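Local coordinates for SidF, inhibitor of growth family, member 3 (PDB 4FYE), which acts as a phosphoinositide phosphatase from Legionella, probably removing the 3-phosphate of phosphatidylinositol phosphates, at residues Pro44-Asp47 / Gly48-Val51; Val71-Glu74 / Ala75-Tyr78; Ile343-Tyr346 / Val347-Pro351; Leu484-Gln487 / Ile488-Lys491. The protein carries 1 engineered substitution. One frame throughout, in Å; residues are numbered along the deposited sequence.

Contact 1 (Pro44-Asp47 / Gly48-Val51)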
ATOM      1  N   PRO A  44     -16.581  -2.967  15.864  1.00 57.43           N
ATOM      2  CA  PRO A  44     -17.871  -2.367  16.225  1.00 57.61           C
ATOM      3  C   PRO A  44     -18.969  -2.729  15.245  1.00 63.94           C
ATOM      4  O   PRO A  44     -20.142  -2.403  15.476  1.00 76.74           O
ATOM      5  CB  PRO A  44     -17.618  -0.858  16.121  1.00 56.86           C
ATOM      6  CG  PRO A  44     -16.452  -0.720  15.184  1.00 57.63           C
ATOM      7  CD  PRO A  44     -15.621  -1.973  15.339  1.00 52.57           C
ATOM      8  N   MET A  45     -18.623  -3.395  14.164  1.00 64.37           N
ATOM      9  CA  MET A  45     -19.599  -3.584  13.118  1.00 74.88           C
ATOM     10  C   MET A  45     -19.570  -4.964  12.521  1.00 80.78           C
ATOM     11  O   MET A  45     -20.617  -5.532  12.309  1.00 85.60           O
ATOM     12  CB  MET A  45     -19.464  -2.505  12.029  1.00 76.93           C
ATOM     13  CG  MET A  45     -19.638  -1.108  12.603  1.00 80.20           C
ATOM     14  SD  MET A  45     -20.389   0.140  11.557  1.00100.22           S
ATOM     15  CE  MET A  45     -20.049  -0.493   9.912  1.00 86.36           C
ATOM     16  N   LEU A  46     -18.392  -5.507  12.251  1.00 82.38           N
ATOM     17  CA  LEU A  46     -18.343  -6.855  11.733  1.00 86.72           C
ATOM     18  C   LEU A  46     -18.174  -7.914  12.823  1.00 84.88           C
ATOM     19  O   LEU A  46     -17.181  -7.932  13.548  1.00 79.28           O
ATOM     20  CB  LEU A  46     -17.301  -6.986  10.641  1.00 89.24           C
ATOM     21  CG  LEU A  46     -17.537  -8.196   9.715  1.00107.28           C
ATOM     22  CD1 LEU A  46     -19.000  -8.643   9.528  1.00107.05           C
ATOM     23  CD2 LEU A  46     -16.869  -7.902   8.379  1.00115.40           C
ATOM     24  N   ASP A  47     -19.144  -8.815  12.888  1.00 85.49           N
ATOM     25  CA  ASP A  47     -19.359  -9.715  14.030  1.00 95.91           C
ATOM     26  C   ASP A  47     -18.113 -10.390  14.633  1.00 88.15           C
ATOM     27  O   ASP A  47     -17.811 -10.177  15.811  1.00 88.62           O
ATOM     28  CB  ASP A  47     -20.388 -10.775  13.654  1.00106.59           C
ATOM     29  CG  ASP A  47     -19.915 -11.629  12.502  1.00116.32           C
ATOM     30  OD1 ASP A  47     -20.418 -12.775  12.390  1.00118.71           O
ATOM     31  OD2 ASP A  47     -19.014 -11.156  11.740  1.00107.46           O
ATOM     32  N   GLY A  48     -17.399 -11.216  13.872  1.00 77.95           N
ATOM     33  CA  GLY A  48     -16.226 -11.901  14.472  1.00 74.70           C
ATOM     34  C   GLY A  48     -14.876 -11.247  14.149  1.00 69.83           C
ATOM     35  O   GLY A  48     -13.851 -11.876  14.271  1.00 64.42           O
ATOM     36  N   LYS A  49     -14.871  -9.993  13.698  1.00 62.57           N
ATOM     37  CA  LYS A  49     -13.599  -9.301  13.456  1.00 65.67           C
ATOM     38  C   LYS A  49     -13.037  -8.557  14.701  1.00 62.58           C
ATOM     39  O   LYS A  49     -13.783  -8.179  15.634  1.00 62.35           O
ATOM     40  CB  LYS A  49     -13.645  -8.391  12.216  1.00 62.94           C
ATOM     41  CG  LYS A  49     -14.195  -8.991  10.907  1.00 65.77           C
ATOM     42  CD  LYS A  49     -13.557 -10.302  10.456  1.00 73.14           C
ATOM     43  CE  LYS A  49     -13.915 -10.633   9.003  1.00 79.85           C
ATOM     44  NZ  LYS A  49     -13.144 -11.788   8.442  1.00 86.33           N
ATOM     45  N   GLN A  50     -11.716  -8.392  14.716  1.00 57.91           N
ATOM     46  CA  GLN A  50     -11.060  -7.737  15.829  1.00 55.47           C
ATOM     47  C   GLN A  50     -10.284  -6.521  15.410  1.00 52.18           C
ATOM     48  O   GLN A  50      -9.941  -6.370  14.235  1.00 48.20           O
ATOM     49  CB  GLN A  50     -10.160  -8.725  16.570  1.00 56.42           C
ATOM     50  CG  GLN A  50     -10.980  -9.563  17.554  1.00 62.63           C
ATOM     51  CD  GLN A  50     -10.225 -10.775  18.081  1.00 62.76           C
ATOM     52  OE1 GLN A  50      -8.990 -10.801  18.110  1.00 67.15           O
ATOM     53  NE2 GLN A  50     -10.974 -11.791  18.515  1.00 63.35           N
ATOM     54  N   VAL A  51      -9.929  -5.718  16.409  1.00 49.21           N
ATOM     55  CA  VAL A  51      -9.244  -4.489  16.198  1.00 48.00           C
ATOM     56  C   VAL A  51      -8.119  -4.363  17.188  1.00 51.40           C
ATOM     57  O   VAL A  51      -8.339  -4.564  18.377  1.00 50.77           O
ATOM     58  CB  VAL A  51     -10.222  -3.376  16.476  1.00 47.19           C
ATOM     59  CG1 VAL A  51      -9.594  -2.044  16.197  1.00 43.79           C
ATOM     60  CG2 VAL A  51     -11.436  -3.598  15.614  1.00 48.60           C
TER
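Leu46 and Lys49 meet through both backbone and side chain as the chain reverses direction. The hydrogen bonds come first. Lys49 N donates to Leu46 O over 3.1 Å with an N-H...O angle of 158°; the donor stands above the carbonyl plane, 45° out of it. At the corner, the carboxylate of Asp47 folds back over its own peptide: with CG placed between the backbone N and the carbonyl carbon (chi1 62°), OD2 comes 2.7 Å from Gly48 N in a bond that is short but bent, and so weak.

Apolar contact follows the same geometry. The side chains of Leu46 and Lys49 run side by side in one direction, and Leu46 CG lies 3.6 Å from Lys49 CG, while Leu46 CD2 approaches Lys49 CE at 4.1 Å. Toward the strands, Pro44 CD lies 4.5 Å from Val51 CG2, and Leu16 of helix 9-16 touches both residues.

Asp43 OD1 accepts from the backbone N atoms of Met45 and Leu46, tying down the approach to the turn. A type I beta turn from Leu46 to Lys49 thus forms the tip of the hairpin connection between antiparallel strands 39-42 and 50-55.

Contact 2 (Val71-Glu74 / Ala75-Tyr78)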
ATOM      1  N   VAL A  71      12.770  -7.521  23.083  1.00 41.10           N
ATOM      2  CA  VAL A  71      13.009  -8.907  22.574  1.00 46.74           C
ATOM      3  C   VAL A  71      12.292 -10.033  23.324  1.00 43.01           C
ATOM      4  O   VAL A  71      11.866 -11.031  22.742  1.00 41.05           O
ATOM      5  CB  VAL A  71      14.481  -9.292  22.336  1.00 51.97           C
ATOM      6  CG1 VAL A  71      15.075  -8.429  21.257  1.00 58.53           C
ATOM      7  CG2 VAL A  71      15.302  -9.187  23.582  1.00 52.19           C
ATOM      8  N   ILE A  72      12.097  -9.850  24.608  1.00 43.10           N
ATOM      9  CA  ILE A  72      11.168 -10.756  25.313  1.00 44.66           C
ATOM     10  C   ILE A  72       9.767 -10.877  24.701  1.00 41.71           C
ATOM     11  O   ILE A  72       9.300 -11.994  24.450  1.00 41.34           O
ATOM     12  CB  ILE A  72      11.074 -10.434  26.791  1.00 45.32           C
ATOM     13  CG1 ILE A  72      12.490 -10.539  27.357  1.00 45.16           C
ATOM     14  CG2 ILE A  72      10.171 -11.480  27.504  1.00 41.70           C
ATOM     15  CD1 ILE A  72      12.550 -10.089  28.817  1.00 45.52           C
ATOM     16  N   GLN A  73       9.130  -9.738  24.452  1.00 42.44           N
ATOM     17  CA  GLN A  73       7.816  -9.721  23.841  1.00 44.59           C
ATOM     18  C   GLN A  73       7.832 -10.354  22.465  1.00 43.24           C
ATOM     19  O   GLN A  73       6.949 -11.132  22.176  1.00 49.76           O
ATOM     20  CB  GLN A  73       7.206  -8.322  23.783  1.00 44.03           C
ATOM     21  CG  GLN A  73       7.065  -7.677  25.140  1.00 46.32           C
ATOM     22  CD  GLN A  73       6.129  -8.459  26.016  1.00 51.42           C
ATOM     23  OE1 GLN A  73       4.990  -8.748  25.608  1.00 57.92           O
ATOM     24  NE2 GLN A  73       6.603  -8.851  27.207  1.00 49.22           N
ATOM     25  N   GLU A  74       8.836 -10.062  21.650  1.00 40.64           N
ATOM     26  CA  GLU A  74       8.874 -10.592  20.294  1.00 43.63           C
ATOM     27  C   GLU A  74       9.112 -12.098  20.347  1.00 44.20           C
ATOM     28  O   GLU A  74       8.565 -12.846  19.557  1.00 45.66           O
ATOM     29  CB  GLU A  74       9.994  -9.928  19.465  1.00 41.75           C
ATOM     30  CG  GLU A  74       9.822  -8.408  19.308  1.00 45.44           C
ATOM     31  CD  GLU A  74       8.582  -8.011  18.480  1.00 47.20           C
ATOM     32  OE1 GLU A  74       8.000  -8.834  17.735  1.00 46.11           O
ATOM     33  OE2 GLU A  74       8.165  -6.853  18.589  1.00 46.19           O
ATOM     34  N   ALA A  75       9.980 -12.517  21.248  1.00 42.46           N
ATOM     35  CA  ALA A  75      10.162 -13.934  21.525  1.00 45.07           C
ATOM     36  C   ALA A  75       8.856 -14.621  21.905  1.00 44.77           C
ATOM     37  O   ALA A  75       8.558 -15.680  21.363  1.00 44.05           O
ATOM     38  CB  ALA A  75      11.181 -14.126  22.602  1.00 40.08           C
ATOM     39  N   ASN A  76       8.068 -14.019  22.807  1.00 46.34           N
ATOM     40  CA  ASN A  76       6.742 -14.567  23.125  1.00 44.65           C
ATOM     41  C   ASN A  76       5.829 -14.629  21.924  1.00 47.19           C
ATOM     42  O   ASN A  76       5.189 -15.644  21.738  1.00 50.83           O
ATOM     43  CB  ASN A  76       6.035 -13.789  24.200  1.00 47.37           C
ATOM     44  CG  ASN A  76       6.656 -13.965  25.577  1.00 51.75           C
ATOM     45  OD1 ASN A  76       7.580 -14.720  25.778  1.00 54.07           O
ATOM     46  ND2 ASN A  76       6.178 -13.196  26.506  1.00 51.38           N
ATOM     47  N   ASN A  77       5.775 -13.572  21.106  1.00 42.70           N
ATOM     48  CA  ASN A  77       4.983 -13.570  19.873  1.00 45.83           C
ATOM     49  C   ASN A  77       5.391 -14.689  18.917  1.00 46.66           C
ATOM     50  O   ASN A  77       4.584 -15.460  18.429  1.00 52.46           O
ATOM     51  CB  ASN A  77       5.125 -12.234  19.146  1.00 44.04           C
ATOM     52  CG  ASN A  77       4.461 -11.124  19.899  1.00 47.99           C
ATOM     53  OD1 ASN A  77       3.644 -11.384  20.779  1.00 53.78           O
ATOM     54  ND2 ASN A  77       4.818  -9.881  19.584  1.00 45.41           N
ATOM     55  N   TYR A  78       6.668 -14.752  18.659  1.00 45.57           N
ATOM     56  CA  TYR A  78       7.221 -15.834  17.903  1.00 45.57           C
ATOM     57  C   TYR A  78       6.881 -17.150  18.460  1.00 45.39           C
ATOM     58  O   TYR A  78       6.450 -17.953  17.701  1.00 50.04           O
ATOM     59  CB  TYR A  78       8.734 -15.742  17.810  1.00 43.80           C
ATOM     60  CG  TYR A  78       9.255 -16.775  16.857  1.00 47.02           C
ATOM     61  CD1 TYR A  78       9.323 -16.516  15.512  1.00 42.47           C
ATOM     62  CD2 TYR A  78       9.653 -18.029  17.303  1.00 46.14           C
ATOM     63  CE1 TYR A  78       9.821 -17.462  14.639  1.00 42.86           C
ATOM     64  CE2 TYR A  78      10.154 -18.950  16.443  1.00 44.48           C
ATOM     65  CZ  TYR A  78      10.214 -18.646  15.109  1.00 47.44           C
ATOM     66  OH  TYR A  78      10.708 -19.557  14.232  1.00 53.48           O
TER
HETATM   67  O   HOH W   1       4.001 -11.432  25.482  1.00 44.62           O
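Gln73 and Asn76 face each other across one helical turn through a single water. Gln73 OE1 accepts from this water at 2.9 Å, and Asn76 ND2 donates to it at 3.0 Å; Gln73 NE2 and Asn76 ND2 themselves stay 4.4 Å apart. Glu74 OE1 lies 3.8 Å from Asn77 ND2, with carboxylate and amide planes 85° apart; Asn77 ND2 makes a weak hydrogen bond to Tyr32 O instead.

The backbone sets the spacing of these groups. Ala75 N donates to Val71 O at 2.8 Å, and the same i to i+4 pattern runs on to Tyr78 N and Glu74 O, also 2.8 Å apart and nearly straight at 173°. Asn76 and Asn77 both carry CG beside their backbone N, which lays each amide against the carbonyl one turn earlier.

The next shell holds the polar ends. Gln73 OE1 also accepts from Tyr34 N, and Glu74 OE2 is bonded to Ser715 OG and Tyr34 OH, consistent with a carboxylate whose rotation is fixed from outside. Ala75 meets Ile116 of helix 98-119, and Tyr78 meets Leu152 of helix 136-163. Regular alpha-helical bonding of this kind makes up the opening turns of helix 71-92 within a group of packed helices.

Contact 3 (Ile343-Tyr346 / Val347-Pro351)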
ATOM      1  N   ILE A 343     -27.078   1.518  -3.151  1.00 48.29           N
ATOM      2  CA  ILE A 343     -25.874   1.105  -3.865  1.00 47.54           C
ATOM      3  C   ILE A 343     -26.245   0.386  -5.138  1.00 50.40           C
ATOM      4  O   ILE A 343     -25.715   0.667  -6.225  1.00 50.57           O
ATOM      5  CB  ILE A 343     -24.964   0.251  -3.002  1.00 45.89           C
ATOM      6  CG1 ILE A 343     -24.352   1.147  -1.948  1.00 43.93           C
ATOM      7  CG2 ILE A 343     -23.845  -0.401  -3.843  1.00 44.49           C
ATOM      8  CD1 ILE A 343     -23.612   0.355  -0.855  1.00 44.99           C
ATOM      9  N   LYS A 344     -27.220  -0.496  -5.001  1.00 53.30           N
ATOM     10  CA  LYS A 344     -27.733  -1.240  -6.125  1.00 54.73           C
ATOM     11  C   LYS A 344     -28.295  -0.325  -7.231  1.00 51.73           C
ATOM     12  O   LYS A 344     -27.989  -0.506  -8.376  1.00 50.92           O
ATOM     13  CB  LYS A 344     -28.806  -2.250  -5.671  1.00 55.62           C
ATOM     14  CG  LYS A 344     -29.358  -3.017  -6.867  1.00 59.30           C
ATOM     15  CD  LYS A 344     -30.718  -3.657  -6.680  1.00 62.94           C
ATOM     16  CE  LYS A 344     -31.309  -3.881  -8.059  1.00 70.80           C
ATOM     17  NZ  LYS A 344     -32.315  -4.977  -8.016  1.00 80.29           N
ATOM     18  N   LEU A 345     -29.111   0.647  -6.872  1.00 49.88           N
ATOM     19  CA  LEU A 345     -29.665   1.539  -7.872  1.00 51.02           C
ATOM     20  C   LEU A 345     -28.560   2.403  -8.460  1.00 49.98           C
ATOM     21  O   LEU A 345     -28.536   2.628  -9.641  1.00 53.42           O
ATOM     22  CB  LEU A 345     -30.787   2.408  -7.281  1.00 52.16           C
ATOM     23  CG  LEU A 345     -32.125   1.669  -7.084  1.00 55.62           C
ATOM     24  CD1 LEU A 345     -33.139   2.403  -6.206  1.00 54.50           C
ATOM     25  CD2 LEU A 345     -32.805   1.276  -8.395  1.00 54.37           C
ATOM     26  N   TYR A 346     -27.614   2.842  -7.632  1.00 50.23           N
ATOM     27  CA  TYR A 346     -26.527   3.658  -8.078  1.00 47.54           C
ATOM     28  C   TYR A 346     -25.750   2.931  -9.162  1.00 52.60           C
ATOM     29  O   TYR A 346     -25.384   3.557 -10.212  1.00 51.20           O
ATOM     30  CB  TYR A 346     -25.606   4.082  -6.924  1.00 45.85           C
ATOM     31  CG  TYR A 346     -24.299   4.730  -7.413  1.00 44.77           C
ATOM     32  CD1 TYR A 346     -24.308   5.927  -8.121  1.00 49.58           C
ATOM     33  CD2 TYR A 346     -23.112   4.140  -7.215  1.00 41.47           C
ATOM     34  CE1 TYR A 346     -23.137   6.501  -8.598  1.00 44.53           C
ATOM     35  CE2 TYR A 346     -21.946   4.698  -7.670  1.00 43.33           C
ATOM     36  CZ  TYR A 346     -21.971   5.875  -8.380  1.00 46.22           C
ATOM     37  OH  TYR A 346     -20.799   6.447  -8.868  1.00 47.24           O
ATOM     38  N   VAL A 347     -25.500   1.634  -8.909  1.00 50.67           N
ATOM     39  CA  VAL A 347     -24.626   0.844  -9.765  1.00 51.44           C
ATOM     40  C   VAL A 347     -25.325   0.560 -11.092  1.00 54.63           C
ATOM     41  O   VAL A 347     -24.695   0.583 -12.150  1.00 58.58           O
ATOM     42  CB  VAL A 347     -24.218  -0.518  -9.123  1.00 51.57           C
ATOM     43  CG1 VAL A 347     -23.541  -1.393 -10.176  1.00 47.81           C
ATOM     44  CG2 VAL A 347     -23.298  -0.306  -7.944  1.00 43.85           C
ATOM     45  N   GLU A 348     -26.634   0.369 -11.020  1.00 53.54           N
ATOM     46  CA  GLU A 348     -27.448  -0.013 -12.152  1.00 56.27           C
ATOM     47  C   GLU A 348     -27.540   1.171 -13.132  1.00 58.62           C
ATOM     48  O   GLU A 348     -27.456   0.992 -14.331  1.00 59.66           O
ATOM     49  CB  GLU A 348     -28.789  -0.524 -11.615  1.00 60.57           C
ATOM     50  CG  GLU A 348     -29.951  -0.711 -12.591  1.00 78.09           C
ATOM     51  CD  GLU A 348     -31.286  -1.060 -11.865  1.00 85.48           C
ATOM     52  OE1 GLU A 348     -32.377  -0.645 -12.352  1.00 90.73           O
ATOM     53  OE2 GLU A 348     -31.252  -1.747 -10.799  1.00 86.67           O
ATOM     54  N   HIS A 349     -27.582   2.389 -12.618  1.00 52.97           N
ATOM     55  CA  HIS A 349     -27.691   3.557 -13.472  1.00 51.27           C
ATOM     56  C   HIS A 349     -26.451   4.401 -13.699  1.00 51.86           C
ATOM     57  O   HIS A 349     -26.548   5.418 -14.365  1.00 52.17           O
ATOM     58  CB  HIS A 349     -28.822   4.448 -12.927  1.00 51.96           C
ATOM     59  CG  HIS A 349     -30.133   3.719 -12.812  1.00 50.50           C
ATOM     60  ND1 HIS A 349     -31.017   3.665 -13.816  1.00 54.64           N
ATOM     61  CD2 HIS A 349     -30.641   2.953 -11.821  1.00 50.43           C
ATOM     62  CE1 HIS A 349     -32.060   2.926 -13.475  1.00 54.07           C
ATOM     63  NE2 HIS A 349     -31.840   2.488 -12.246  1.00 54.48           N
ATOM     64  N   ASN A 350     -25.284   4.044 -13.150  1.00 51.02           N
ATOM     65  CA  ASN A 350     -24.105   4.841 -13.424  1.00 50.55           C
ATOM     66  C   ASN A 350     -22.909   3.993 -13.840  1.00 52.68           C
ATOM     67  O   ASN A 350     -22.593   2.987 -13.179  1.00 50.59           O
ATOM     68  CB  ASN A 350     -23.750   5.704 -12.176  1.00 51.12           C
ATOM     69  CG  ASN A 350     -24.836   6.775 -11.852  1.00 49.15           C
ATOM     70  OD1 ASN A 350     -24.720   7.909 -12.254  1.00 51.76           O
ATOM     71  ND2 ASN A 350     -25.835   6.412 -11.123  1.00 44.28           N
ATOM     72  N   PRO A 351     -22.267   4.361 -14.948  1.00 52.09           N
ATOM     73  CA  PRO A 351     -21.021   3.709 -15.417  1.00 53.04           C
ATOM     74  C   PRO A 351     -19.943   3.965 -14.411  1.00 53.91           C
ATOM     75  O   PRO A 351     -19.845   5.045 -13.887  1.00 57.88           O
ATOM     76  CB  PRO A 351     -20.670   4.443 -16.727  1.00 53.21           C
ATOM     77  CG  PRO A 351     -21.952   5.172 -17.145  1.00 54.57           C
ATOM     78  CD  PRO A 351     -22.988   5.063 -16.029  1.00 54.87           C
TER
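Tyr346 and Asn350 mark this as an i to i+4 contact in the C-terminal part of alpha helix 335-349, where the chain leaves the helix for strand 353-360 of the four-stranded mixed sheet. Ordinary helical bonds support this: Val347 N to Ile343 O at 2.9 Å, and His349 N to Leu345 O at 3.1 Å.

One flank of the helix is apolar. Ile343 CG2 and Val347 CG2 come within 4.1 Å of each other; Ile343 rests on Ile396 and Thr398 of strand 391-399, and Val347 on Val404 and Thr406 of strand 402-416, so this flank seats the helix on the sheet. On a more exposed flank, Lys344 and Glu348 both have extended chains, yet Lys344 NZ remains 4.4 Å from Glu348 OE2, beyond a salt bridge, though the opposite charges may still attract weakly. The His349 ring presents its edge to Leu345 O, which lies near the ring plane and 3.0 Å from His349 CD2; the ring also stacks with that of Tyr326.

At the exit, the Asn350 side chain crosses that of Tyr346 at about a right angle, with amide and ring planes 27° apart and Asn350 ND2 3.4 Å from Tyr346 CD1. The same amide nitrogen also donates to Lys321 O. Within the contact, Asn350 ND2 reaches Tyr346 O over 3.0 Å at 161°, in the carbonyl plane and on a lone pair.

Contact 4 (Leu484-Gln487 / Ile488-Lys491)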
ATOM      1  N   LEU A 484       2.375  15.338 -30.739  1.00101.08           N
ATOM      2  CA  LEU A 484       2.744  13.988 -30.340  1.00 95.60           C
ATOM      3  C   LEU A 484       1.704  13.334 -29.427  1.00 87.47           C
ATOM      4  O   LEU A 484       1.516  12.117 -29.474  1.00 83.80           O
ATOM      5  CB  LEU A 484       4.114  13.979 -29.706  1.00 96.77           C
ATOM      6  CG  LEU A 484       5.260  14.541 -30.546  1.00103.74           C
ATOM      7  CD1 LEU A 484       6.181  15.362 -29.651  1.00102.11           C
ATOM      8  CD2 LEU A 484       6.032  13.408 -31.211  1.00103.95           C
ATOM      9  N   ASN A 485       1.018  14.135 -28.611  1.00 87.85           N
ATOM     10  CA  ASN A 485      -0.061  13.605 -27.740  1.00 84.90           C
ATOM     11  C   ASN A 485      -1.195  12.986 -28.570  1.00 88.98           C
ATOM     12  O   ASN A 485      -1.685  11.894 -28.248  1.00 81.81           O
ATOM     13  CB  ASN A 485      -0.590  14.673 -26.762  1.00 84.19           C
ATOM     14  CG  ASN A 485       0.101  14.617 -25.401  1.00 85.93           C
ATOM     15  OD1 ASN A 485       0.362  13.542 -24.878  1.00 83.96           O
ATOM     16  ND2 ASN A 485       0.376  15.772 -24.819  1.00 84.06           N
ATOM     17  N   GLN A 486      -1.567  13.682 -29.657  1.00 92.52           N
ATOM     18  CA  GLN A 486      -2.535  13.189 -30.648  1.00 96.15           C
ATOM     19  C   GLN A 486      -2.121  11.844 -31.254  1.00 93.81           C
ATOM     20  O   GLN A 486      -2.909  10.887 -31.309  1.00 90.38           O
ATOM     21  CB  GLN A 486      -2.685  14.219 -31.781  1.00104.02           C
ATOM     22  CG  GLN A 486      -3.965  14.103 -32.587  1.00108.04           C
ATOM     23  CD  GLN A 486      -5.190  14.432 -31.748  1.00109.71           C
ATOM     24  OE1 GLN A 486      -5.800  15.476 -31.942  1.00116.25           O
ATOM     25  NE2 GLN A 486      -5.540  13.554 -30.794  1.00101.90           N
ATOM     26  N   GLN A 487      -0.868  11.797 -31.694  1.00 92.07           N
ATOM     27  CA  GLN A 487      -0.268  10.602 -32.266  1.00 92.33           C
ATOM     28  C   GLN A 487      -0.226   9.393 -31.301  1.00 92.26           C
ATOM     29  O   GLN A 487      -0.170   8.234 -31.747  1.00 93.96           O
ATOM     30  CB  GLN A 487       1.156  10.950 -32.698  1.00 93.16           C
ATOM     31  CG  GLN A 487       1.284  11.983 -33.819  1.00 98.79           C
ATOM     32  CD  GLN A 487       2.683  11.924 -34.457  1.00103.32           C
ATOM     33  OE1 GLN A 487       3.310  12.964 -34.701  1.00104.44           O
ATOM     34  NE2 GLN A 487       3.167  10.699 -34.705  1.00102.14           N
ATOM     35  N   ILE A 488      -0.221   9.671 -29.990  1.00 87.16           N
ATOM     36  CA  ILE A 488      -0.182   8.626 -28.957  1.00 81.96           C
ATOM     37  C   ILE A 488      -1.582   8.092 -28.666  1.00 78.11           C
ATOM     38  O   ILE A 488      -1.830   6.872 -28.665  1.00 73.30           O
ATOM     39  CB  ILE A 488       0.454   9.143 -27.632  1.00 81.58           C
ATOM     40  CG1 ILE A 488       1.980   9.333 -27.759  1.00 85.50           C
ATOM     41  CG2 ILE A 488       0.149   8.202 -26.451  1.00 73.92           C
ATOM     42  CD1 ILE A 488       2.617   9.922 -26.490  1.00 82.20           C
ATOM     43  N   THR A 489      -2.502   9.013 -28.409  1.00 78.34           N
ATOM     44  CA  THR A 489      -3.850   8.615 -28.068  1.00 82.52           C
ATOM     45  C   THR A 489      -4.520   7.923 -29.244  1.00 83.96           C
ATOM     46  O   THR A 489      -5.275   6.972 -29.041  1.00 83.12           O
ATOM     47  CB  THR A 489      -4.656   9.770 -27.476  1.00 85.08           C
ATOM     48  OG1 THR A 489      -4.061  10.995 -27.904  1.00 87.76           O
ATOM     49  CG2 THR A 489      -4.568   9.689 -25.929  1.00 90.07           C
ATOM     50  N   GLU A 490      -4.176   8.345 -30.461  1.00 85.94           N
ATOM     51  CA  GLU A 490      -4.498   7.535 -31.653  1.00 92.60           C
ATOM     52  C   GLU A 490      -3.905   6.110 -31.560  1.00 88.14           C
ATOM     53  O   GLU A 490      -4.658   5.117 -31.650  1.00 81.87           O
ATOM     54  CB  GLU A 490      -4.104   8.220 -32.982  1.00 95.12           C
ATOM     55  CG  GLU A 490      -4.948   9.420 -33.363  1.00 96.89           C
ATOM     56  CD  GLU A 490      -4.355  10.213 -34.538  1.00104.44           C
ATOM     57  OE1 GLU A 490      -3.152  10.573 -34.499  1.00103.25           O
ATOM     58  OE2 GLU A 490      -5.100  10.480 -35.515  1.00108.70           O
ATOM     59  N   LYS A 491      -2.594   5.972 -31.345  1.00 84.42           N
ATOM     60  CA  LYS A 491      -2.095   4.590 -31.265  1.00 88.89           C
ATOM     61  C   LYS A 491      -2.564   3.765 -30.077  1.00 85.46           C
ATOM     62  O   LYS A 491      -2.716   2.547 -30.195  1.00 89.81           O
ATOM     63  CB  LYS A 491      -0.595   4.435 -31.476  1.00 91.70           C
ATOM     64  CG  LYS A 491      -0.288   3.017 -31.958  1.00 93.99           C
ATOM     65  CD  LYS A 491       1.155   2.573 -31.681  1.00 97.66           C
ATOM     66  CE  LYS A 491       2.204   3.384 -32.446  1.00 96.34           C
ATOM     67  NZ  LYS A 491       2.401   3.012 -33.888  1.00101.82           N
TER
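A chi1 of 23°, well away from a staggered value, swings the Thr489 hydroxyl back toward the preceding turn, where OG1 donates to Asn485 O over 2.6 Å. For Ile488, CG1 lies beside the backbone N and anti to the carbonyl carbon, which brings CG1 against Leu484 O at 3.3 Å.

Asn485 O accepts from three donors within the contact, one of them weak. Besides the hydroxyl it takes the backbone bond from Thr489 N, 3.0 Å long and nearly along the C=O axis, and the weak bond from Ile488 N. The hydroxyl arrives from a direction tilted 32° from the carbonyl plane, so the two Thr489 donors reach the oxygen along different lines. Such sharing is a familiar way for a helical threonine to satisfy its hydroxyl within its own helix. The neighbouring bond from Ile488 N to Leu484 O, 3.0 Å, is weak because it is bent.

The Glu490 side chain crosses that of Gln486 obliquely. Its OE1 sits 3.2 Å from Gln486 O, an approach of two acceptors that should be electrostatically unfavourable, although Glu490 N bonds that same Gln486 O normally at 3.0 Å. Their flat ends are turned 58° from each other, and Glu490 OE1 comes 4.1 Å from Gln486 CG.

All this lies near the start of helix 482-514, in a predicted coiled coil. Leu484 touches Gln552 and Ile553 of helix 522-583, and Lys491 touches Gln542 and Ala545; the falling numbers indicate antiparallel helices. Asn485 ND2 adds a weak bond to Asp450 OD1 on helix 438-458.

Overall arrangement
The four contacts follow one another along the chain, and none touches another. Contact 1 lies at a hairpin on the edge of the six-stranded sheet, and the next regular element after its strand 50-55 is helix 71-92 of contact 2, their centres about 26 Å apart. Contact 3, its centre about 28 Å from that of contact 1, belongs to a helix lying on the separate four-stranded sheet. Contact 4 is on a long helix paired with helix 522-583, centred about 33 Å from contact 3. Contacts 2 and 4, about 57 Å apart between centres, flank the chain's centre on opposite sides. Local turns and helix segments thus recur in widely separated parts of one mixed alpha-beta chain.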